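Local coordinates for protein putative 5-dehydro-2-deoxygluconokinase (Bacillus halodurans C-125, PDB 2QCV) that probably phosphorylates 5-dehydro-2-deoxy-D-gluconate, using ATP, in the breakdown of myo-inositol, as a kinase of the PfkB family, at residues I64-D69 and V91-G96; I17-I22 and V121-L126; D273-A278 and Y295-A300; S55-K60 and P314-I319; Y228-S233 and Y249-E254. All blocks are in the same frame, centred on the assembly; numbering follows the deposited sequence. Where two conformers were deposited one is given.

Contact 1: residues I64-D69 and V91-G96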
# COMPACT_ATOMS: atom_id res chain seq x y z
N ILE A 64 24.28 8.34 -10.70
CA ILE A 64 23.75 7.88 -9.40
C ILE A 64 22.34 7.41 -9.65
O ILE A 64 21.45 8.19 -9.99
CB ILE A 64 23.78 8.97 -8.31
CG1 ILE A 64 25.23 9.48 -8.11
CG2 ILE A 64 23.20 8.43 -6.97
CD1 ILE A 64 25.32 10.78 -7.34
N GLY A 65 22.13 6.10 -9.53
CA GLY A 65 20.78 5.58 -9.70
C GLY A 65 20.64 4.14 -9.24
O GLY A 65 21.64 3.47 -8.98
N LYS A 66 19.39 3.72 -9.11
CA LYS A 66 19.07 2.37 -8.70
C LYS A 66 18.48 1.59 -9.85
O LYS A 66 17.64 2.11 -10.61
CB LYS A 66 18.14 2.38 -7.51
CG LYS A 66 17.73 1.01 -6.99
CD LYS A 66 17.16 1.03 -5.57
CE LYS A 66 18.27 1.11 -4.50
NZ LYS A 66 17.68 1.26 -3.11
N ILE A 67 18.96 0.36 -9.97
CA ILE A 67 18.57 -0.55 -11.04
C ILE A 67 18.06 -1.89 -10.45
O ILE A 67 18.40 -2.26 -9.33
CB ILE A 67 19.74 -0.82 -12.03
CG1 ILE A 67 20.97 -1.40 -11.32
CG2 ILE A 67 20.09 0.45 -12.82
CD1 ILE A 67 22.15 -1.88 -12.24
N ALA A 68 17.25 -2.60 -11.21
CA ALA A 68 16.67 -3.89 -10.79
C ALA A 68 17.74 -4.99 -10.79
O ALA A 68 18.73 -4.94 -11.53
CB ALA A 68 15.50 -4.27 -11.73
N ASP A 69 17.55 -5.97 -9.94
CA ASP A 69 18.40 -7.16 -9.88
C ASP A 69 17.90 -8.20 -10.84
O ASP A 69 17.41 -9.27 -10.43
CB ASP A 69 18.36 -7.69 -8.47
CG ASP A 69 19.38 -8.76 -8.21
OD1 ASP A 69 20.37 -8.86 -8.96
OD2 ASP A 69 19.16 -9.51 -7.25
N VAL A 91 23.28 1.37 -8.03
CA VAL A 91 23.03 0.47 -6.93
C VAL A 91 21.97 -0.53 -7.33
O VAL A 91 20.96 -0.17 -7.94
CB VAL A 91 22.65 1.25 -5.63
CG1 VAL A 91 21.55 2.25 -5.88
CG2 VAL A 91 22.24 0.28 -4.50
N VAL A 92 22.17 -1.79 -6.97
CA VAL A 92 21.19 -2.83 -7.32
C VAL A 92 20.15 -2.98 -6.22
O VAL A 92 20.45 -3.18 -5.05
CB VAL A 92 21.86 -4.16 -7.63
CG1 VAL A 92 20.81 -5.22 -7.99
CG2 VAL A 92 22.85 -3.98 -8.72
N ASP A 93 18.90 -2.83 -6.62
CA ASP A 93 17.76 -2.95 -5.72
C ASP A 93 17.70 -4.38 -5.19
O ASP A 93 17.83 -5.32 -5.96
CB ASP A 93 16.48 -2.63 -6.47
CG ASP A 93 15.23 -2.75 -5.61
OD1 ASP A 93 14.65 -3.85 -5.51
OD2 ASP A 93 14.80 -1.72 -5.06
N GLN A 94 17.51 -4.52 -3.89
CA GLN A 94 17.47 -5.84 -3.26
C GLN A 94 16.08 -6.17 -2.70
O GLN A 94 15.98 -7.08 -1.86
CB GLN A 94 18.51 -5.94 -2.12
CG GLN A 94 19.98 -5.67 -2.51
CD GLN A 94 20.54 -6.69 -3.51
OE1 GLN A 94 20.17 -7.87 -3.50
NE2 GLN A 94 21.43 -6.23 -4.37
N GLU A 95 15.04 -5.48 -3.17
CA GLU A 95 13.69 -5.63 -2.65
C GLU A 95 12.70 -6.08 -3.75
O GLU A 95 11.49 -5.99 -3.56
CB GLU A 95 13.16 -4.33 -2.01
CG GLU A 95 13.97 -3.61 -0.92
CD GLU A 95 13.32 -2.21 -0.55
OE1 GLU A 95 12.24 -2.22 0.08
OE2 GLU A 95 13.86 -1.09 -0.90
N GLY A 96 13.20 -6.56 -4.88
CA GLY A 96 12.33 -7.12 -5.92
C GLY A 96 11.68 -6.09 -6.83
O GLY A 96 10.81 -6.41 -7.60
O HOH W 1 15.76 -0.85 -2.73
O HOH W 2 15.12 -5.64 -8.33
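K66 lays its aliphatic chain across V91 and D93, crossing both obliquely. CG stands anti to the backbone N, and a bend at the third torsion (chi3 -80°) brings CE over V91 CG1 at 3.7 Å while CD passes D93 CB. A long flexible side chain suits this place, because its methylenes cover the valine while NZ travels on to the carbonyl of Y125 and the carboxylate of E130. D93 OD2 is not in salt-bridge range of that ammonium; a water that also bonds E95 OE2 joins them, 2.9 Å from K66 NZ and 2.7 Å from D93 OD2, and H97 also bonds OD2. D93 OD1 accepts from E95 N, an Asx turn that bends the chain beyond the strand. On the opposite face of the sheet, I67 CG1 meets V92 CG2 at 4.1 Å. The backbones run parallel: I67 N donates to V91 O at 2.9 Å and I67 O accepts from D93 N at 2.8 Å, so I67 bonds residues on both sides of its partner V92, and V91 N adds a bond to G65 O. Such pairing of edge strand 90-92 with strand 61-67, joined through helix 71-82, is that of a beta-alpha-beta crossover.

Contact 2: residues I17-I22 and V121-L126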
# COMPACT_ATOMS: atom_id res chain seq x y z
N ILE A 17 21.69 12.13 -11.80
CA ILE A 17 20.99 11.37 -10.76
C ILE A 17 19.55 11.20 -11.17
O ILE A 17 18.88 12.15 -11.58
CB ILE A 17 21.12 12.03 -9.34
CG1 ILE A 17 20.40 11.22 -8.26
CG2 ILE A 17 20.68 13.48 -9.33
CD1 ILE A 17 20.88 11.54 -6.82
N GLY A 18 19.09 9.95 -11.09
CA GLY A 18 17.68 9.61 -11.23
C GLY A 18 17.51 8.31 -12.01
O GLY A 18 18.11 7.30 -11.66
N ARG A 19 16.66 8.36 -13.03
CA ARG A 19 16.17 7.16 -13.72
C ARG A 19 17.03 6.71 -14.89
O ARG A 19 17.31 7.48 -15.83
CB ARG A 19 14.76 7.42 -14.28
CG ARG A 19 14.19 6.29 -15.12
CD ARG A 19 12.68 6.57 -15.39
NE ARG A 19 11.96 6.37 -14.14
CZ ARG A 19 10.77 6.90 -13.84
NH1 ARG A 19 10.09 7.63 -14.71
NH2 ARG A 19 10.26 6.64 -12.64
N ALA A 20 17.35 5.42 -14.87
CA ALA A 20 17.81 4.68 -16.03
C ALA A 20 16.85 3.51 -16.18
O ALA A 20 16.67 2.72 -15.23
CB ALA A 20 19.24 4.19 -15.86
N CYS A 21 16.15 3.44 -17.31
CA CYS A 21 15.14 2.42 -17.47
C CYS A 21 15.24 1.79 -18.86
O CYS A 21 16.22 1.95 -19.57
CB CYS A 21 13.76 3.01 -17.18
SG CYS A 21 13.32 4.25 -18.31
N ILE A 22 14.22 1.03 -19.22
CA ILE A 22 14.13 0.40 -20.54
C ILE A 22 13.12 1.13 -21.40
O ILE A 22 11.96 1.33 -21.00
CB ILE A 22 13.70 -1.07 -20.42
CG1 ILE A 22 14.75 -1.85 -19.59
CG2 ILE A 22 13.51 -1.74 -21.85
CD1 ILE A 22 16.11 -1.88 -20.28
N VAL A 121 8.81 1.37 -9.27
CA VAL A 121 9.97 0.96 -10.04
C VAL A 121 11.25 1.19 -9.25
O VAL A 121 11.29 2.05 -8.34
CB VAL A 121 9.99 1.60 -11.47
CG1 VAL A 121 8.87 1.01 -12.29
CG2 VAL A 121 10.03 3.15 -11.50
N ALA A 122 12.28 0.41 -9.58
CA ALA A 122 13.55 0.43 -8.88
C ALA A 122 14.14 1.84 -8.76
O ALA A 122 14.69 2.18 -7.72
CB ALA A 122 14.55 -0.51 -9.56
N ASP A 123 14.08 2.65 -9.82
CA ASP A 123 14.79 3.95 -9.77
C ASP A 123 14.26 4.89 -8.69
O ASP A 123 14.99 5.77 -8.24
CB ASP A 123 14.85 4.62 -11.11
CG ASP A 123 13.48 5.05 -11.64
OD1 ASP A 123 12.96 6.08 -11.18
OD2 ASP A 123 12.99 4.41 -12.57
N LEU A 124 13.02 4.68 -8.28
CA LEU A 124 12.38 5.53 -7.28
C LEU A 124 12.78 5.14 -5.86
O LEU A 124 12.52 5.91 -4.95
CB LEU A 124 10.85 5.47 -7.42
CG LEU A 124 10.28 6.06 -8.73
CD1 LEU A 124 8.74 5.82 -8.78
CD2 LEU A 124 10.65 7.50 -8.85
N TYR A 125 13.45 4.00 -5.68
CA TYR A 125 13.93 3.55 -4.39
C TYR A 125 15.38 3.93 -4.08
O TYR A 125 15.91 3.50 -3.08
CB TYR A 125 13.70 2.04 -4.25
CG TYR A 125 12.24 1.79 -4.05
CD1 TYR A 125 11.69 1.90 -2.79
CD2 TYR A 125 11.38 1.58 -5.13
CE1 TYR A 125 10.37 1.76 -2.57
CE2 TYR A 125 10.01 1.41 -4.92
CZ TYR A 125 9.51 1.51 -3.64
OH TYR A 125 8.18 1.35 -3.36
N LEU A 126 16.02 4.70 -4.95
CA LEU A 126 17.30 5.31 -4.62
C LEU A 126 17.08 6.13 -3.35
O LEU A 126 16.08 6.86 -3.23
CB LEU A 126 17.80 6.23 -5.76
CG LEU A 126 19.12 6.96 -5.56
CD1 LEU A 126 20.30 5.93 -5.59
CD2 LEU A 126 19.26 8.12 -6.60
O HOH W 3 17.48 5.96 -9.33
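D123 OD2 is gripped across the contact by one short, fairly straight bond: R19 NE donates to it at 2.7 Å, with an N-H...O angle of 163°. The other oxygen, OD1, takes a second but weak bond from R19 NH2 at 3.1 Å, and the two make a salt bridge. It is not the flat, two-pronged kind. The carboxylate meets the edge of the guanidinium, yet the planes are turned 64° apart, so NE reaches OD2 from above the carboxylate plane. D123 holds CG in the crowded position between backbone N and carbonyl carbon (chi1 66°), whereas the arginine chain bends at chi3 to bring its head round. NH2 also lies 3.7 Å from V121 CG2 and close to L124 CD2, so two apolar side chains lie against that end of the guanidinium. A leucine in place of R19 would probably leave the buried D123 carboxylate without its charged partner and loosen the 3-10 turn against the link between the two strands. The contact sits where the chain passes between the two sheets of this ribokinase-like fold: 17-22 leads from strand 12-17 of the large sheet into strand 21-26 of the smaller one, and 121-126 follows strand 111-117 of that smaller sheet. G18 suits the joint, because its positive phi would jam a CB against the preceding carbonyl. A water lies between the backbones, 2.8 Å from G18 O and 2.7 Å from D123 O, and beyond it I17 CG1 packs on L126 CD2 at 3.7 Å.

Contact 3: residues D273-A278 and Y295-A300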
# COMPACT_ATOMS: atom_id res chain seq x y z
N ASP A 273 16.60 15.51 -24.03
CA ASP A 273 17.82 14.96 -23.42
C ASP A 273 19.03 15.18 -24.31
O ASP A 273 20.15 15.41 -23.82
CB ASP A 273 17.60 13.49 -23.14
CG ASP A 273 16.48 13.25 -22.17
OD1 ASP A 273 16.26 14.06 -21.22
OD2 ASP A 273 15.83 12.19 -22.30
N SER A 274 18.80 15.10 -25.62
CA SER A 274 19.79 15.47 -26.63
C SER A 274 20.13 16.97 -26.54
O SER A 274 21.31 17.36 -26.59
CB SER A 274 19.31 15.13 -28.04
OG SER A 274 19.72 13.82 -28.39
N TYR A 275 19.09 17.79 -26.36
CA TYR A 275 19.30 19.22 -26.16
C TYR A 275 20.22 19.50 -24.96
O TYR A 275 21.19 20.23 -25.08
CB TYR A 275 17.95 19.94 -26.06
CG TYR A 275 18.07 21.44 -26.00
CD1 TYR A 275 18.55 22.07 -24.86
CD2 TYR A 275 17.70 22.24 -27.09
CE1 TYR A 275 18.67 23.47 -24.80
CE2 TYR A 275 17.79 23.62 -27.03
CZ TYR A 275 18.28 24.23 -25.90
OH TYR A 275 18.37 25.59 -25.85
N ALA A 276 19.94 18.87 -23.82
CA ALA A 276 20.67 19.14 -22.58
C ALA A 276 22.10 18.66 -22.71
O ALA A 276 23.01 19.38 -22.30
CB ALA A 276 20.00 18.46 -21.39
N SER A 277 22.30 17.46 -23.24
CA SER A 277 23.67 16.91 -23.34
C SER A 277 24.55 17.79 -24.25
O SER A 277 25.65 18.14 -23.89
CB SER A 277 23.65 15.45 -23.80
OG SER A 277 22.88 15.22 -24.93
N ALA A 278 24.02 18.17 -25.42
CA ALA A 278 24.79 18.98 -26.37
C ALA A 278 24.97 20.43 -25.89
O ALA A 278 26.02 21.03 -26.11
CB ALA A 278 24.16 18.94 -27.78
N TYR A 295 24.06 24.09 -30.37
CA TYR A 295 24.38 22.70 -30.13
C TYR A 295 23.19 21.92 -29.58
O TYR A 295 22.94 20.84 -30.06
CB TYR A 295 25.59 22.56 -29.21
CG TYR A 295 26.91 22.65 -29.93
CD1 TYR A 295 27.40 23.88 -30.42
CD2 TYR A 295 27.70 21.52 -30.11
CE1 TYR A 295 28.60 23.96 -31.06
CE2 TYR A 295 28.95 21.59 -30.80
CZ TYR A 295 29.38 22.82 -31.25
OH TYR A 295 30.58 22.97 -31.92
N GLY A 296 22.46 22.47 -28.61
CA GLY A 296 21.32 21.75 -28.03
C GLY A 296 20.23 21.57 -29.09
O GLY A 296 19.68 20.48 -29.26
N SER A 297 19.96 22.65 -29.81
CA SER A 297 18.93 22.59 -30.82
C SER A 297 19.27 21.65 -31.97
O SER A 297 18.40 20.89 -32.44
CB SER A 297 18.66 24.00 -31.37
OG SER A 297 18.47 24.91 -30.33
N ALA A 298 20.51 21.67 -32.44
CA ALA A 298 20.92 20.78 -33.53
C ALA A 298 20.84 19.30 -33.11
O ALA A 298 20.38 18.43 -33.87
CB ALA A 298 22.36 21.17 -34.02
N SER A 299 21.32 19.00 -31.91
CA SER A 299 21.26 17.64 -31.39
C SER A 299 19.82 17.14 -31.26
O SER A 299 19.53 16.01 -31.62
CB SER A 299 21.96 17.54 -30.02
OG SER A 299 22.19 16.18 -29.67
N ALA A 300 18.94 17.97 -30.70
CA ALA A 300 17.50 17.67 -30.68
C ALA A 300 16.92 17.33 -32.03
O ALA A 300 16.17 16.35 -32.17
CB ALA A 300 16.71 18.82 -30.08
O HOH W 4 23.69 15.33 -27.82
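The ring of Y275 lies with one face over the backbone of G296, whose CA sits 3.9 Å from the ring centroid and 18° off the normal, a CH-pi contact displaced toward the rim. K240 makes a cation-pi contact with the same ring, and Y275 OH is bonded to S246 OG. The ring of Y295 swings away from the contact to pack on I319 and I323, its OH bonded to E320, while its CB stays beside A278, 4.1 Å from A278 CB. Y275 reaches G296 because CG stands anti to the backbone N (chi1 -174°). Helices 271-284 and 289-305 pack here as a close hairpin; the axes of 273-278 and 295-300 come within 7.1 Å, their directions 143° apart, so nearly antiparallel. D273, near the start of the first helix, ends the Gly-Ala-Gly-Asp sequence characteristic of PfkB kinases. Small residues permit the approach. A CB on G296 would lie 2.9 Å from Y275 O, a clash, so glycine suits this spacing. With no CB in the way, Y275 CA comes within 3.4 Å of G296 O in a CA-H...O contact. A278 offers only a methyl at the next position along the interface, its CB 3.2 Å from Y295 O. S299 CB presses on that same methyl at 3.4 Å, tighter than usual van der Waals contact. Alongside, a water bonded to S277 OG and, at 2.5 Å, to S299 OG links the two helices.

Contact 4: residues S55-K60 and P314-I319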
# COMPACT_ATOMS: atom_id res chain seq x y z
N SER A 55 28.42 11.12 -23.27
CA SER A 55 29.59 10.26 -23.50
C SER A 55 29.87 10.16 -24.98
O SER A 55 31.01 10.18 -25.39
CB SER A 55 29.37 8.85 -22.93
OG SER A 55 30.61 8.17 -22.87
N LYS A 56 28.81 10.10 -25.79
CA LYS A 56 28.94 10.06 -27.24
C LYS A 56 29.62 11.32 -27.77
O LYS A 56 30.38 11.25 -28.72
CB LYS A 56 27.56 9.81 -27.88
CG LYS A 56 27.46 9.95 -29.42
CD LYS A 56 28.11 8.80 -30.17
CE LYS A 56 27.28 8.36 -31.39
NZ LYS A 56 27.30 9.35 -32.49
N LEU A 57 29.41 12.47 -27.12
CA LEU A 57 30.14 13.71 -27.45
C LEU A 57 31.56 13.78 -26.89
O LEU A 57 32.27 14.71 -27.18
CB LEU A 57 29.40 14.95 -26.98
CG LEU A 57 27.96 15.03 -27.45
CD1 LEU A 57 27.28 16.31 -26.93
CD2 LEU A 57 27.86 14.89 -28.97
N GLY A 58 31.96 12.79 -26.12
CA GLY A 58 33.29 12.74 -25.55
C GLY A 58 33.41 13.27 -24.13
O GLY A 58 34.51 13.40 -23.64
N LEU A 59 32.30 13.59 -23.46
CA LEU A 59 32.40 14.02 -22.05
C LEU A 59 32.59 12.80 -21.19
O LEU A 59 32.17 11.71 -21.59
CB LEU A 59 31.15 14.77 -21.61
CG LEU A 59 30.80 16.09 -22.37
CD1 LEU A 59 29.54 16.69 -21.81
CD2 LEU A 59 31.91 17.08 -22.30
N LYS A 60 33.20 12.97 -20.02
CA LYS A 60 33.32 11.90 -19.04
C LYS A 60 32.13 12.04 -18.09
O LYS A 60 32.00 13.03 -17.36
CB LYS A 60 34.65 11.99 -18.27
CG LYS A 60 35.90 11.96 -19.21
N PRO A 314 23.30 11.79 -31.50
CA PRO A 314 24.20 12.52 -32.39
C PRO A 314 25.66 12.50 -32.00
O PRO A 314 25.98 12.50 -30.82
CB PRO A 314 23.67 13.97 -32.29
CG PRO A 314 22.28 13.81 -31.90
CD PRO A 314 22.23 12.68 -30.99
N SER A 315 26.54 12.50 -33.00
CA SER A 315 27.95 12.81 -32.81
C SER A 315 28.20 14.32 -32.88
O SER A 315 27.41 15.07 -33.44
CB SER A 315 28.82 12.20 -33.92
OG SER A 315 28.38 12.71 -35.16
N VAL A 316 29.32 14.75 -32.31
CA VAL A 316 29.79 16.15 -32.45
C VAL A 316 29.86 16.56 -33.93
O VAL A 316 29.41 17.66 -34.32
CB VAL A 316 31.15 16.38 -31.80
CG1 VAL A 316 31.74 17.75 -32.20
CG2 VAL A 316 31.06 16.28 -30.31
N GLU A 317 30.42 15.68 -34.77
CA GLU A 317 30.49 15.95 -36.21
C GLU A 317 29.12 16.17 -36.86
O GLU A 317 28.97 17.09 -37.67
CB GLU A 317 31.21 14.79 -36.92
CG GLU A 317 32.70 14.70 -36.56
CD GLU A 317 33.00 14.12 -35.18
OE1 GLU A 317 32.13 13.43 -34.57
OE2 GLU A 317 34.13 14.36 -34.71
N GLU A 318 28.13 15.34 -36.51
CA GLU A 318 26.78 15.50 -37.06
C GLU A 318 26.16 16.81 -36.60
O GLU A 318 25.55 17.52 -37.39
CB GLU A 318 25.84 14.37 -36.63
CG GLU A 318 26.10 13.08 -37.33
CD GLU A 318 25.29 11.94 -36.75
OE1 GLU A 318 25.12 11.88 -35.51
OE2 GLU A 318 24.82 11.10 -37.55
N ILE A 319 26.31 17.11 -35.31
CA ILE A 319 25.80 18.38 -34.74
C ILE A 319 26.43 19.56 -35.46
O ILE A 319 25.74 20.46 -35.90
CB ILE A 319 26.06 18.48 -33.20
CG1 ILE A 319 25.19 17.46 -32.45
CG2 ILE A 319 25.81 19.92 -32.68
CD1 ILE A 319 25.64 17.14 -31.02
O HOH W 5 30.78 12.56 -31.04
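Two helix caps meet here: the Schellman motif that finishes helix 46-56 and the capping box that starts helix 316-325. G58 turns the chain with a positive phi of 96°, which calls for glycine because a CB would jam against the carbonyl before it. In the capping box, S315 OG accepts from E318 N at 3.0 Å. E318 OE1 replies through its anti lone pair, taking the S315 N-H at 2.9 Å. Serine suits the N-cap because its OG, held between backbone N and carbonyl carbon (chi1 59°), reaches forward to an N-H of the first turn. Between the caps L57 is the apolar link. Its CD2 enters beside the start of the second helix, 3.7 Å from V316 CG2 and 3.8 Å from I319 CD1, while Y281 of helix 271-284 packs on both L57 and V316. A leucine extends its branch far enough for one methyl to touch both. K56 lies alongside, CG 3.3 Å from P314 O, and its chain bends to carry NZ to the carbonyl of M313. A water joins the backbones, 2.7 Å from K56 O and 2.9 Å from V316 N. It thus pairs a carbonyl at one helix end with an N-H at the other's start, ends whose dipoles would be complementary. With K56 NZ 4.5 Å from E318 OE1, the lysine would probably favour the charged form of that carboxylate.

Contact 5: residues Y228-S233 and Y249-E254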
# COMPACT_ATOMS: atom_id res chain seq x y z
N TYR A 228 11.98 36.23 -10.70
CA TYR A 228 11.78 35.34 -9.57
C TYR A 228 13.04 34.50 -9.23
O TYR A 228 13.61 34.63 -8.14
CB TYR A 228 10.50 34.45 -9.79
CG TYR A 228 10.52 33.10 -9.11
CD1 TYR A 228 10.80 32.97 -7.75
CD2 TYR A 228 10.22 31.94 -9.83
CE1 TYR A 228 10.83 31.74 -7.15
CE2 TYR A 228 10.25 30.71 -9.24
CZ TYR A 228 10.56 30.61 -7.89
OH TYR A 228 10.59 29.38 -7.29
N LEU A 229 13.52 33.70 -10.17
CA LEU A 229 14.58 32.75 -9.86
C LEU A 229 15.92 33.41 -9.59
O LEU A 229 16.72 32.89 -8.82
CB LEU A 229 14.72 31.72 -10.98
CG LEU A 229 13.62 30.66 -10.98
CD1 LEU A 229 13.81 29.78 -12.17
CD2 LEU A 229 13.59 29.85 -9.67
N PHE A 230 16.13 34.60 -10.16
CA PHE A 230 17.37 35.35 -9.93
C PHE A 230 17.41 36.06 -8.56
O PHE A 230 18.42 36.67 -8.23
CB PHE A 230 17.67 36.35 -11.06
CG PHE A 230 18.15 35.72 -12.36
CD1 PHE A 230 18.90 34.56 -12.38
CD2 PHE A 230 17.90 36.34 -13.55
CE1 PHE A 230 19.32 34.00 -13.55
CE2 PHE A 230 18.34 35.79 -14.75
CZ PHE A 230 19.05 34.60 -14.74
N LYS A 231 16.35 35.92 -7.76
CA LYS A 231 16.40 36.22 -6.33
C LYS A 231 17.04 35.08 -5.56
O LYS A 231 17.31 35.23 -4.40
CB LYS A 231 14.99 36.46 -5.77
CG LYS A 231 14.38 37.73 -6.25
CD LYS A 231 12.92 37.81 -5.81
CE LYS A 231 12.23 38.97 -6.49
NZ LYS A 231 10.78 38.99 -6.18
N HIS A 232 17.27 33.94 -6.23
CA HIS A 232 17.72 32.71 -5.57
C HIS A 232 19.07 32.31 -6.18
O HIS A 232 19.81 33.21 -6.61
CB HIS A 232 16.63 31.65 -5.67
CG HIS A 232 15.34 32.07 -5.03
ND1 HIS A 232 15.08 31.87 -3.69
CD2 HIS A 232 14.26 32.71 -5.54
CE1 HIS A 232 13.88 32.35 -3.40
NE2 HIS A 232 13.35 32.85 -4.50
N SER A 233 19.40 31.02 -6.21
CA SER A 233 20.70 30.56 -6.68
C SER A 233 21.00 30.66 -8.18
O SER A 233 22.15 30.83 -8.54
CB SER A 233 20.97 29.13 -6.22
OG SER A 233 21.05 29.07 -4.81
N TYR A 249 19.11 33.10 -20.22
CA TYR A 249 19.21 34.35 -19.46
C TYR A 249 20.24 34.19 -18.34
O TYR A 249 20.22 33.18 -17.67
CB TYR A 249 17.85 34.64 -18.82
CG TYR A 249 16.68 34.71 -19.78
CD1 TYR A 249 16.37 35.90 -20.43
CD2 TYR A 249 15.93 33.59 -20.08
CE1 TYR A 249 15.31 36.00 -21.32
CE2 TYR A 249 14.86 33.65 -20.93
CZ TYR A 249 14.55 34.87 -21.56
OH TYR A 249 13.53 34.95 -22.43
N THR A 250 21.09 35.18 -18.13
CA THR A 250 22.11 35.16 -17.07
C THR A 250 21.76 36.15 -15.98
O THR A 250 21.05 37.15 -16.22
CB THR A 250 23.52 35.49 -17.62
OG1 THR A 250 23.57 36.87 -18.01
CG2 THR A 250 23.84 34.58 -18.79
N LYS A 251 22.23 35.87 -14.77
CA LYS A 251 21.95 36.70 -13.62
C LYS A 251 22.55 38.12 -13.83
O LYS A 251 21.99 39.10 -13.36
CB LYS A 251 22.54 36.08 -12.36
CG LYS A 251 22.20 36.96 -11.15
CD LYS A 251 22.50 36.40 -9.81
CE LYS A 251 21.60 37.12 -8.76
NZ LYS A 251 21.48 36.37 -7.51
N ALA A 252 23.64 38.19 -14.57
CA ALA A 252 24.28 39.47 -14.98
C ALA A 252 23.39 40.33 -15.88
O ALA A 252 23.65 41.50 -16.05
CB ALA A 252 25.62 39.18 -15.71
N GLY A 253 22.35 39.74 -16.47
CA GLY A 253 21.35 40.49 -17.18
C GLY A 253 21.46 40.34 -18.69
O GLY A 253 20.86 41.10 -19.41
N GLU A 254 22.19 39.35 -19.18
CA GLU A 254 22.26 39.12 -20.62
C GLU A 254 21.21 38.09 -21.03
O GLU A 254 20.69 37.36 -20.18
CB GLU A 254 23.67 38.66 -21.01
CG GLU A 254 24.75 39.63 -20.56
CD GLU A 254 24.62 41.03 -21.21
OE1 GLU A 254 24.22 41.11 -22.41
OE2 GLU A 254 24.93 42.03 -20.52
O HOH W 6 23.42 33.53 -7.91
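Two type I turns face each other, L229 to H232 after helix 222-229 and T250 to G253 after strand 246-250, and they come closest at F230 and K251, whose CA atoms are 6.0 Å apart. F230 leans across with CG anti to its carbonyl carbon (chi1 -73°), so that one ring face lies over the backbone of the other turn. K251 CA stands almost above the ring centre, 3.7 Å from the centroid and 9° off the normal, a CH-pi contact. The tip of the ring pushes on to the strand end: CZ is 3.4 Å from T250 C, and Y249 O lies at the ring edge. A flat aromatic suits the position, since it covers a stretch of main chain broadly while its side chain also packs on I237 of strand 236-240. An alanine here would remove the ring over K251 and would probably weaken the hold between the two turns. Beyond CA, the extended chain of K251 slides past the phenylalanine in the opposite direction, CB 3.9 Å from F230 CD1. K251 NZ gives F230 O a weak bond at 3.2 Å and meets a water, also weakly, that bonds S233 O at 3.0 Å. Polar attachment at this surface corner is therefore slight, and the packing of the F230 ring, with its CH-pi contact to K251 CA, accounts for much of the contact.

In the fold
Chain order sets out the contacts. The first segment of contact 2 opens between the two sheets, then contact 4 opens at the end of helix 46-56. Contact 1 opens and closes next, falling within the spans of both. Contact 2 then closes at 121-126, so contacts 2 and 4 cross. Contact 5 and contact 3 follow one after the other, each within the long span that contact 4 closes at 314-319. Contacts 1 and 2 touch, K66 NZ meeting Y125 O; contacts 3 and 4 form another cluster, with P314 against S274 and S299. Contacts 1 and 5 mark distant parts of the large sheet, their centres about 38 Å apart.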